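Local coordinates for protein biofilm growth-associated repressor (Xylella fastidiosa, PDB 3PQK) that represses transcription of its own operon, which includes blh, by binding a palindromic AT-rich sequence that spans the -10 region of the blh promoter, at residues T19-V29 and Q56-V66; L32-L42 and R69-L79. One frame throughout, in Å; residues are numbered along the deposited sequence.

How the interactions relate
Interaction 1 packs helix 52-62 on helix 23-33 near the centre of the chain, and interaction 2 joins the loop after helix 23-33, with the start of helix 39-46, to strand 76-79 nearer the surface. Their centres lie about 14 Å apart, and helix 23-33 serves both. The segments alternate, 19-29, 32-42, 56-66 and 69-79, so the two contacts cross along the chain. They also touch directly: V66 CG2 meets L32 CD1 at 3.7 Å, and L57 CD1 meets L42 CD1 at 3.9 Å. Interaction 1 seats the second helix of the predicted helix-turn-helix, 39-62, on the core, and interaction 2 joins the approach to its first helix to the two-stranded wing of this winged-helix repressor.

Interaction 1: T19-V29 and Q56-V66; sequences TLSHPVRLMLV and QLGVLRESGIV
In the winged-helix core, helix 52-62, the second helix of the predicted helix-turn-helix, packs on helix 23-33; the axes of segments 23-29 and 56-62 approach to 9.7 Å and cross at -72°. L60 enters as a knob among L20, R25, L28 and V29. Its CD1 reaches L28 CB and V29 CG1, the latter at 3.8 Å, while CD2 faces the R25 CB and V29 CG1 side of the hole. L28 CD1 lies across L57 CG, and past the end of the helix I65 CG2 meets V29 CG1 while I65 CD1 packs on T19 CG2 and L20 CD2.

The polar edge is built round the Q56 amide. Bent at chi2 (-52°), Q56 folds its amide over one face of the H22 ring, with the two planes 25° apart and OE1 3.4 Å from H22 CD2. The same oxygen accepts from R25 NE at 2.7 Å, nearly along the C=O axis, although the N-H...O line is bent. The R25 guanidinium is fixed from several directions: NH1 donates in its own plane to T19 O at 2.6 Å, V59 CG1 rests over one face, and H22 CB lies over the opposite one. H22 in turn caps helix 23-33, its ND1 accepting from V24 N at 3.0 Å close to the ring plane, so the residue under the amide is itself anchored.

At the far end G64, with positive phi, closes helix 52-62 in a Schellman motif, and S63 OG donates to V59 O as its CB and OG pack on T19 CG2. Helix 23-33 also meets the second subunit, through P23, L26 and M27. A helix-turn-helix helix seated by the knob L60 on helix 23-33 fits the ArsR-type winged-helix fold.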
loop_
_atom_site.group_PDB
_atom_site.type_symbol
_atom_site.label_atom_id
_atom_site.label_comp_id
_atom_site.label_asym_id
_atom_site.label_seq_id
_atom_site.Cartn_x
_atom_site.Cartn_y
_atom_site.Cartn_z
ATOM N N THR B 19 -5.137 -5.574 4.346
ATOM C CA THR B 19 -6.027 -4.869 5.259
ATOM C C THR B 19 -6.545 -3.576 4.642
ATOM O O THR B 19 -7.752 -3.325 4.677
ATOM C CB THR B 19 -5.333 -4.591 6.584
ATOM O OG1 THR B 19 -4.910 -5.835 7.146
ATOM C CG2 THR B 19 -6.237 -3.823 7.560
ATOM N N LEU B 20 -5.640 -2.767 4.070
ATOM C CA LEU B 20 -6.018 -1.479 3.490
ATOM C C LEU B 20 -6.715 -1.603 2.126
ATOM O O LEU B 20 -7.229 -0.607 1.628
ATOM C CB LEU B 20 -4.800 -0.546 3.399
ATOM C CG LEU B 20 -4.115 -0.172 4.710
ATOM C CD1 LEU B 20 -2.852 0.556 4.445
ATOM C CD2 LEU B 20 -5.028 0.686 5.610
ATOM N N SER B 21 -6.738 -2.812 1.539
ATOM C CA SER B 21 -7.356 -3.138 0.239
ATOM C C SER B 21 -8.916 -3.149 0.234
ATOM O O SER B 21 -9.520 -4.055 -0.360
ATOM C CB SER B 21 -6.838 -4.487 -0.260
ATOM O OG SER B 21 -5.590 -4.298 -0.889
ATOM N N HIS B 22 -9.557 -2.146 0.870
ATOM C CA HIS B 22 -11.013 -2.003 0.884
ATOM C C HIS B 22 -11.291 -0.539 0.687
ATOM O O HIS B 22 -10.773 0.262 1.453
ATOM C CB HIS B 22 -11.647 -2.535 2.185
ATOM C CG HIS B 22 -13.150 -2.621 2.175
ATOM N ND1 HIS B 22 -13.946 -1.539 1.811
ATOM C CD2 HIS B 22 -13.955 -3.647 2.536
ATOM C CE1 HIS B 22 -15.197 -1.956 1.912
ATOM N NE2 HIS B 22 -15.256 -3.211 2.362
ATOM N N PRO B 23 -12.060 -0.143 -0.358
ATOM C CA PRO B 23 -12.328 1.298 -0.589
ATOM C C PRO B 23 -12.855 2.073 0.611
ATOM O O PRO B 23 -12.433 3.209 0.828
ATOM C CB PRO B 23 -13.325 1.291 -1.762
ATOM C CG PRO B 23 -13.907 -0.105 -1.788
ATOM C CD PRO B 23 -12.753 -0.977 -1.372
ATOM N N VAL B 24 -13.735 1.461 1.417
ATOM C CA VAL B 24 -14.301 2.122 2.606
ATOM C C VAL B 24 -13.203 2.321 3.661
ATOM O O VAL B 24 -13.092 3.427 4.213
ATOM C CB VAL B 24 -15.575 1.419 3.158
ATOM C CG1 VAL B 24 -16.072 2.087 4.445
ATOM C CG2 VAL B 24 -16.687 1.375 2.096
ATOM N N ARG B 25 -12.334 1.305 3.862
ATOM C CA ARG B 25 -11.187 1.437 4.781
ATOM C C ARG B 25 -10.261 2.549 4.328
ATOM O O ARG B 25 -9.822 3.348 5.147
ATOM C CB ARG B 25 -10.408 0.133 4.903
ATOM C CG ARG B 25 -11.158 -0.921 5.661
ATOM C CD ARG B 25 -10.408 -2.233 5.628
ATOM N NE ARG B 25 -11.319 -3.364 5.734
ATOM C CZ ARG B 25 -11.055 -4.597 5.314
ATOM N NH1 ARG B 25 -9.890 -4.879 4.741
ATOM N NH2 ARG B 25 -11.954 -5.558 5.464
ATOM N N LEU B 26 -10.020 2.652 3.022
ATOM C CA LEU B 26 -9.190 3.727 2.501
ATOM C C LEU B 26 -9.768 5.133 2.731
ATOM O O LEU B 26 -9.030 6.030 3.132
ATOM C CB LEU B 26 -8.858 3.501 1.029
ATOM C CG LEU B 26 -7.773 2.464 0.811
ATOM C CD1 LEU B 26 -7.691 2.072 -0.661
ATOM C CD2 LEU B 26 -6.418 2.997 1.276
HETATM N N MSE B 27 -11.071 5.305 2.492
HETATM C CA MSE B 27 -11.743 6.604 2.689
HETATM C C MSE B 27 -11.662 6.984 4.172
HETATM O O MSE B 27 -11.266 8.094 4.494
HETATM C CB MSE B 27 -13.198 6.535 2.209
HETATM C CG MSE B 27 -13.333 6.362 0.701
HETATM SE SE MSE B 27 -15.197 6.371 0.085
HETATM C CE MSE B 27 -15.802 4.668 0.551
ATOM N N LEU B 28 -11.851 5.998 5.059
ATOM C CA LEU B 28 -11.753 6.179 6.495
ATOM C C LEU B 28 -10.363 6.623 6.931
ATOM O O LEU B 28 -10.249 7.618 7.605
ATOM C CB LEU B 28 -12.192 4.884 7.218
ATOM C CG LEU B 28 -13.699 4.617 7.211
ATOM C CD1 LEU B 28 -14.003 3.208 7.682
ATOM C CD2 LEU B 28 -14.455 5.645 8.076
ATOM N N VAL B 29 -9.301 5.912 6.536
ATOM C CA VAL B 29 -7.940 6.284 6.944
ATOM C C VAL B 29 -7.481 7.622 6.377
ATOM O O VAL B 29 -6.922 8.439 7.104
ATOM C CB VAL B 29 -6.899 5.131 6.842
ATOM C CG1 VAL B 29 -7.312 3.938 7.711
ATOM C CG2 VAL B 29 -6.696 4.683 5.395
ATOM N N GLN B 56 -16.236 -1.686 9.108
ATOM C CA GLN B 56 -14.942 -1.274 8.567
ATOM C C GLN B 56 -14.013 -0.604 9.557
ATOM O O GLN B 56 -12.815 -0.897 9.529
ATOM C CB GLN B 56 -15.107 -0.503 7.245
ATOM C CG GLN B 56 -15.821 -1.325 6.139
ATOM C CD GLN B 56 -15.175 -2.668 5.925
ATOM O OE1 GLN B 56 -13.957 -2.762 5.776
ATOM N NE2 GLN B 56 -15.963 -3.746 5.990
ATOM N N LEU B 57 -14.541 0.244 10.482
ATOM C CA LEU B 57 -13.718 0.849 11.553
ATOM C C LEU B 57 -13.313 -0.273 12.535
ATOM O O LEU B 57 -12.248 -0.210 13.160
ATOM C CB LEU B 57 -14.460 1.983 12.305
ATOM C CG LEU B 57 -14.664 3.327 11.567
ATOM C CD1 LEU B 57 -15.896 4.095 12.121
ATOM C CD2 LEU B 57 -13.422 4.220 11.649
ATOM N N GLY B 58 -14.187 -1.282 12.660
ATOM C CA GLY B 58 -13.965 -2.478 13.472
ATOM C C GLY B 58 -12.739 -3.217 12.974
ATOM O O GLY B 58 -11.792 -3.387 13.736
ATOM N N VAL B 59 -12.681 -3.502 11.653
ATOM C CA VAL B 59 -11.513 -4.120 10.982
ATOM C C VAL B 59 -10.237 -3.280 11.196
ATOM O O VAL B 59 -9.212 -3.821 11.566
ATOM C CB VAL B 59 -11.765 -4.397 9.476
ATOM C CG1 VAL B 59 -10.485 -4.853 8.763
ATOM C CG2 VAL B 59 -12.887 -5.417 9.280
ATOM N N LEU B 60 -10.311 -1.959 10.998
ATOM C CA LEU B 60 -9.164 -1.037 11.145
ATOM C C LEU B 60 -8.663 -0.958 12.562
ATOM O O LEU B 60 -7.482 -0.703 12.782
ATOM C CB LEU B 60 -9.564 0.383 10.655
ATOM C CG LEU B 60 -9.722 0.556 9.138
ATOM C CD1 LEU B 60 -10.322 1.928 8.811
ATOM C CD2 LEU B 60 -8.362 0.340 8.386
ATOM N N ARG B 61 -9.579 -1.100 13.538
ATOM C CA ARG B 61 -9.255 -1.086 14.971
ATOM C C ARG B 61 -8.576 -2.400 15.320
ATOM O O ARG B 61 -7.556 -2.381 16.004
ATOM C CB ARG B 61 -10.526 -0.896 15.828
ATOM C CG ARG B 61 -10.601 0.411 16.604
ATOM C CD ARG B 61 -11.782 0.417 17.565
ATOM N NE ARG B 61 -11.383 0.502 18.980
ATOM C CZ ARG B 61 -12.051 -0.074 19.981
ATOM N NH1 ARG B 61 -13.110 -0.824 19.732
ATOM N NH2 ARG B 61 -11.633 0.065 21.238
ATOM N N GLU B 62 -9.124 -3.540 14.838
ATOM C CA GLU B 62 -8.519 -4.882 15.087
ATOM C C GLU B 62 -7.112 -4.904 14.512
ATOM O O GLU B 62 -6.173 -5.364 15.170
ATOM C CB GLU B 62 -9.310 -6.000 14.403
ATOM C CG GLU B 62 -10.798 -6.065 14.678
ATOM C CD GLU B 62 -11.257 -6.839 15.890
ATOM O OE1 GLU B 62 -12.310 -7.504 15.784
ATOM O OE2 GLU B 62 -10.590 -6.762 16.946
ATOM N N SER B 63 -6.946 -4.325 13.302
ATOM C CA SER B 63 -5.655 -4.261 12.632
ATOM C C SER B 63 -4.648 -3.312 13.284
ATOM O O SER B 63 -3.490 -3.291 12.887
ATOM C CB SER B 63 -5.845 -3.961 11.152
ATOM O OG SER B 63 -6.858 -4.819 10.642
ATOM N N GLY B 64 -5.071 -2.559 14.291
ATOM C CA GLY B 64 -4.187 -1.627 14.998
ATOM C C GLY B 64 -3.906 -0.334 14.256
ATOM O O GLY B 64 -2.967 0.389 14.596
ATOM N N ILE B 65 -4.736 -0.014 13.260
ATOM C CA ILE B 65 -4.543 1.162 12.389
ATOM C C ILE B 65 -5.297 2.382 12.933
ATOM O O ILE B 65 -4.837 3.520 12.806
ATOM C CB ILE B 65 -4.940 0.790 10.917
ATOM C CG1 ILE B 65 -3.975 -0.303 10.350
ATOM C CG2 ILE B 65 -4.936 2.028 9.984
ATOM C CD1 ILE B 65 -4.481 -0.979 9.061
ATOM N N VAL B 66 -6.464 2.132 13.532
ATOM C CA VAL B 66 -7.304 3.152 14.113
ATOM C C VAL B 66 -7.561 2.759 15.584
ATOM O O VAL B 66 -7.577 1.581 15.926
ATOM C CB VAL B 66 -8.618 3.307 13.280
ATOM C CG1 VAL B 66 -9.659 4.167 14.002
ATOM C CG2 VAL B 66 -8.320 3.877 11.891
#

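Interaction 2: L32-L42 and R69-L79; sequences LVEGEFSVGEL and RRNIKQIFYRL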
loop_
_atom_site.group_PDB
_atom_site.type_symbol
_atom_site.label_atom_id
_atom_site.label_comp_id
_atom_site.label_asym_id
_atom_site.label_seq_id
_atom_site.Cartn_x
_atom_site.Cartn_y
_atom_site.Cartn_z
ATOM N N LEU B 32 -9.127 10.358 8.395
ATOM C CA LEU B 32 -8.494 10.439 9.713
ATOM C C LEU B 32 -7.113 11.054 9.763
ATOM O O LEU B 32 -6.633 11.400 10.832
ATOM C CB LEU B 32 -8.552 9.102 10.453
ATOM C CG LEU B 32 -9.949 8.573 10.801
ATOM C CD1 LEU B 32 -9.849 7.137 11.270
ATOM C CD2 LEU B 32 -10.623 9.421 11.922
ATOM N N VAL B 33 -6.471 11.218 8.621
ATOM C CA VAL B 33 -5.167 11.906 8.511
ATOM C C VAL B 33 -5.389 13.373 8.946
ATOM O O VAL B 33 -4.556 13.959 9.627
ATOM C CB VAL B 33 -4.646 11.799 7.044
ATOM C CG1 VAL B 33 -3.512 12.787 6.763
ATOM C CG2 VAL B 33 -4.210 10.372 6.729
ATOM N N GLU B 34 -6.546 13.920 8.590
ATOM C CA GLU B 34 -6.971 15.287 8.876
ATOM C C GLU B 34 -7.355 15.552 10.338
ATOM O O GLU B 34 -7.283 16.705 10.785
ATOM C CB GLU B 34 -8.067 15.700 7.904
ATOM C CG GLU B 34 -7.523 15.804 6.480
ATOM C CD GLU B 34 -8.538 15.839 5.361
ATOM O OE1 GLU B 34 -9.756 15.869 5.647
ATOM O OE2 GLU B 34 -8.109 15.867 4.186
ATOM N N GLY B 35 -7.651 14.494 11.094
ATOM C CA GLY B 35 -7.978 14.625 12.506
ATOM C C GLY B 35 -8.899 13.550 13.030
ATOM O O GLY B 35 -9.245 12.615 12.301
ATOM N N GLU B 36 -9.294 13.686 14.302
ATOM C CA GLU B 36 -10.184 12.757 15.015
ATOM C C GLU B 36 -11.620 13.038 14.653
ATOM O O GLU B 36 -12.023 14.201 14.667
ATOM C CB GLU B 36 -10.029 12.919 16.540
ATOM C CG GLU B 36 -8.605 12.763 17.052
ATOM C CD GLU B 36 -8.410 12.734 18.557
ATOM O OE1 GLU B 36 -9.418 12.778 19.301
ATOM O OE2 GLU B 36 -7.239 12.649 18.995
ATOM N N PHE B 37 -12.399 12.001 14.319
ATOM C CA PHE B 37 -13.803 12.195 13.965
ATOM C C PHE B 37 -14.703 11.203 14.661
ATOM O O PHE B 37 -14.302 10.061 14.903
ATOM C CB PHE B 37 -14.018 12.106 12.446
ATOM C CG PHE B 37 -13.298 13.173 11.659
ATOM C CD1 PHE B 37 -13.822 14.457 11.558
ATOM C CD2 PHE B 37 -12.070 12.914 11.069
ATOM C CE1 PHE B 37 -13.144 15.452 10.844
ATOM C CE2 PHE B 37 -11.398 13.908 10.340
ATOM C CZ PHE B 37 -11.942 15.171 10.232
ATOM N N SER B 38 -15.954 11.616 14.912
ATOM C CA SER B 38 -16.903 10.730 15.546
ATOM C C SER B 38 -17.481 9.870 14.441
ATOM O O SER B 38 -17.231 10.152 13.275
ATOM C CB SER B 38 -17.984 11.533 16.273
ATOM O OG SER B 38 -18.937 12.016 15.343
ATOM N N VAL B 39 -18.261 8.845 14.787
ATOM C CA VAL B 39 -18.889 7.950 13.818
ATOM C C VAL B 39 -19.873 8.705 12.926
ATOM O O VAL B 39 -19.914 8.455 11.721
ATOM C CB VAL B 39 -19.458 6.657 14.495
ATOM C CG1 VAL B 39 -20.639 6.947 15.435
ATOM C CG2 VAL B 39 -19.821 5.583 13.480
ATOM N N GLY B 40 -20.603 9.660 13.506
ATOM C CA GLY B 40 -21.552 10.504 12.783
ATOM C C GLY B 40 -20.875 11.390 11.765
ATOM O O GLY B 40 -21.354 11.512 10.646
ATOM N N GLU B 41 -19.736 11.999 12.140
ATOM C CA GLU B 41 -18.931 12.842 11.274
ATOM C C GLU B 41 -18.315 12.031 10.134
ATOM O O GLU B 41 -18.230 12.523 8.995
ATOM C CB GLU B 41 -17.829 13.519 12.075
ATOM C CG GLU B 41 -18.396 14.441 13.128
ATOM C CD GLU B 41 -17.413 15.079 14.083
ATOM O OE1 GLU B 41 -16.399 14.448 14.447
ATOM O OE2 GLU B 41 -17.671 16.233 14.479
ATOM N N LEU B 42 -17.878 10.783 10.433
ATOM C CA LEU B 42 -17.303 9.914 9.402
ATOM C C LEU B 42 -18.370 9.547 8.379
ATOM O O LEU B 42 -18.116 9.620 7.183
ATOM C CB LEU B 42 -16.630 8.656 10.027
ATOM C CG LEU B 42 -15.335 8.951 10.788
ATOM C CD1 LEU B 42 -14.964 7.833 11.703
ATOM C CD2 LEU B 42 -14.203 9.397 9.869
ATOM N N ARG B 69 -10.862 7.461 21.176
ATOM C CA ARG B 69 -10.533 8.420 22.219
ATOM C C ARG B 69 -11.853 8.981 22.754
ATOM O O ARG B 69 -12.777 9.229 21.981
ATOM C CB ARG B 69 -9.600 9.515 21.669
ATOM C CG ARG B 69 -8.845 10.294 22.732
ATOM C CD ARG B 69 -8.056 11.409 22.084
ATOM N NE ARG B 69 -8.730 12.698 22.280
ATOM C CZ ARG B 69 -8.361 13.604 23.176
ATOM N NH1 ARG B 69 -7.282 13.407 23.923
ATOM N NH2 ARG B 69 -9.053 14.729 23.318
ATOM N N ARG B 70 -11.979 9.067 24.081
ATOM C CA ARG B 70 -13.157 9.619 24.756
ATOM C C ARG B 70 -12.694 10.350 26.028
ATOM O O ARG B 70 -12.608 9.752 27.103
ATOM C CB ARG B 70 -14.244 8.564 25.023
ATOM N N ASN B 71 -12.323 11.638 25.865
ATOM C CA ASN B 71 -11.817 12.530 26.909
ATOM C C ASN B 71 -12.912 12.918 27.897
ATOM O O ASN B 71 -12.636 13.021 29.094
ATOM C CB ASN B 71 -11.199 13.793 26.278
ATOM C CG ASN B 71 -10.369 14.629 27.217
ATOM O OD1 ASN B 71 -10.870 15.544 27.885
ATOM N ND2 ASN B 71 -9.068 14.360 27.257
ATOM N N ILE B 72 -14.140 13.164 27.389
ATOM C CA ILE B 72 -15.279 13.567 28.213
ATOM C C ILE B 72 -16.461 12.631 28.019
ATOM O O ILE B 72 -16.933 12.043 28.991
ATOM C CB ILE B 72 -15.675 15.076 27.984
ATOM C CG1 ILE B 72 -14.497 16.051 28.297
ATOM C CG2 ILE B 72 -16.961 15.441 28.727
ATOM C CD1 ILE B 72 -14.760 17.567 28.093
ATOM N N LYS B 73 -16.995 12.551 26.794
ATOM C CA LYS B 73 -18.197 11.761 26.514
ATOM C C LYS B 73 -18.226 11.251 25.072
ATOM O O LYS B 73 -18.535 10.078 24.843
ATOM C CB LYS B 73 -19.443 12.622 26.799
ATOM C CG LYS B 73 -20.755 12.092 26.205
ATOM C CD LYS B 73 -21.932 12.950 26.633
ATOM C CE LYS B 73 -23.190 12.491 25.957
ATOM N NZ LYS B 73 -24.154 11.926 26.922
ATOM N N GLN B 74 -17.968 12.131 24.093
ATOM C CA GLN B 74 -18.029 11.739 22.689
ATOM C C GLN B 74 -16.916 10.743 22.321
ATOM O O GLN B 74 -15.765 10.938 22.694
ATOM C CB GLN B 74 -17.955 13.002 21.790
ATOM C CG GLN B 74 -18.116 12.760 20.285
ATOM C CD GLN B 74 -19.350 11.992 19.926
ATOM O OE1 GLN B 74 -19.334 10.774 19.840
ATOM N NE2 GLN B 74 -20.403 12.684 19.581
ATOM N N ILE B 75 -17.255 9.699 21.601
ATOM C CA ILE B 75 -16.255 8.732 21.110
ATOM C C ILE B 75 -15.649 9.258 19.764
ATOM O O ILE B 75 -16.379 9.381 18.788
ATOM C CB ILE B 75 -16.871 7.304 20.922
ATOM C CG1 ILE B 75 -17.415 6.719 22.252
ATOM C CG2 ILE B 75 -15.855 6.328 20.264
ATOM C CD1 ILE B 75 -18.700 5.835 22.058
ATOM N N PHE B 76 -14.341 9.545 19.731
ATOM C CA PHE B 76 -13.644 9.963 18.504
ATOM C C PHE B 76 -12.690 8.879 18.044
ATOM O O PHE B 76 -11.946 8.314 18.859
ATOM C CB PHE B 76 -12.821 11.253 18.706
ATOM C CG PHE B 76 -13.664 12.463 19.005
ATOM C CD1 PHE B 76 -14.378 13.100 17.993
ATOM C CD2 PHE B 76 -13.785 12.943 20.305
ATOM C CE1 PHE B 76 -15.205 14.185 18.277
ATOM C CE2 PHE B 76 -14.596 14.049 20.587
ATOM C CZ PHE B 76 -15.284 14.673 19.565
ATOM N N TYR B 77 -12.652 8.654 16.736
ATOM C CA TYR B 77 -11.710 7.722 16.121
ATOM C C TYR B 77 -10.542 8.539 15.636
ATOM O O TYR B 77 -10.703 9.697 15.286
ATOM C CB TYR B 77 -12.363 6.974 14.970
ATOM C CG TYR B 77 -13.462 6.029 15.413
ATOM C CD1 TYR B 77 -13.224 4.664 15.544
ATOM C CD2 TYR B 77 -14.757 6.489 15.631
ATOM C CE1 TYR B 77 -14.243 3.781 15.891
ATOM C CE2 TYR B 77 -15.785 5.615 15.993
ATOM C CZ TYR B 77 -15.519 4.263 16.133
ATOM O OH TYR B 77 -16.525 3.389 16.468
ATOM N N ARG B 78 -9.369 7.949 15.642
ATOM C CA ARG B 78 -8.123 8.562 15.251
ATOM C C ARG B 78 -7.193 7.447 14.790
ATOM O O ARG B 78 -7.365 6.290 15.187
ATOM C CB ARG B 78 -7.478 9.301 16.443
ATOM C CG ARG B 78 -7.270 8.449 17.713
ATOM C CD ARG B 78 -6.475 9.167 18.795
ATOM N NE ARG B 78 -5.032 9.030 18.593
ATOM C CZ ARG B 78 -4.110 9.850 19.092
ATOM N NH1 ARG B 78 -4.470 10.900 19.825
ATOM N NH2 ARG B 78 -2.822 9.640 18.846
ATOM N N LEU B 79 -6.201 7.813 14.002
ATOM C CA LEU B 79 -5.188 6.901 13.544
ATOM C C LEU B 79 -4.270 6.562 14.711
ATOM O O LEU B 79 -4.047 7.396 15.595
ATOM C CB LEU B 79 -4.345 7.592 12.461
ATOM C CG LEU B 79 -5.000 7.798 11.105
ATOM C CD1 LEU B 79 -4.065 8.588 10.197
ATOM C CD2 LEU B 79 -5.366 6.456 10.455
HETATM O O HOH W 1 -6.203 10.594 13.324
HETATM O O HOH W 2 -18.363 8.113 17.744
#
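F37 and Y77 pair through their backbones in a single antiparallel hydrogen-bonded bridge: Y77 N donates to F37 O at 2.8 Å, almost straight at 173°, and F37 N returns a bond to Y77 O at 3.0 Å. Y77 O also receives a CH...O contact from E36 CA. The Y77 ring lies with F37 O at its edge, in plane, and touches V39 CB and L42 CD1.

Beside the bridge, the extended E36 side chain runs alongside R78, pointing the same way, and crosses R69 at about a right angle. Its carboxylate splits between the two arginines: OE1 takes a weak, bent bond from R69 NE at 3.1 Å, and OE2 a weak one from R78 NH1 at 3.4 Å. The guanidinium planes are turned 62° and 57° from the carboxylate, so neither pair is a flat, two-pronged bridge. R69 is poorly ordered; R78 has a second partner in E67.

Water extends the junction at both ends, one molecule linking L32 O to L79 N and another I75 O to V39 N. At the apolar end L32 CB packs on L79 CG at 3.8 Å. Farther out, S38 and E41 form a capping box that starts helix 39-46: S38 N donates to E41 OE1 at 2.9 Å, on the anti side of the carboxylate, and E41 N returns a weak bond to S38 OG.

The chemistry implies that two backbone bonds, one nearly straight and the other bent, together with bridging waters, join the wing strand to the chain leading into the helix-turn-helix, whereas the weak, out-of-plane ion pairs round E36 may be the more adaptable part.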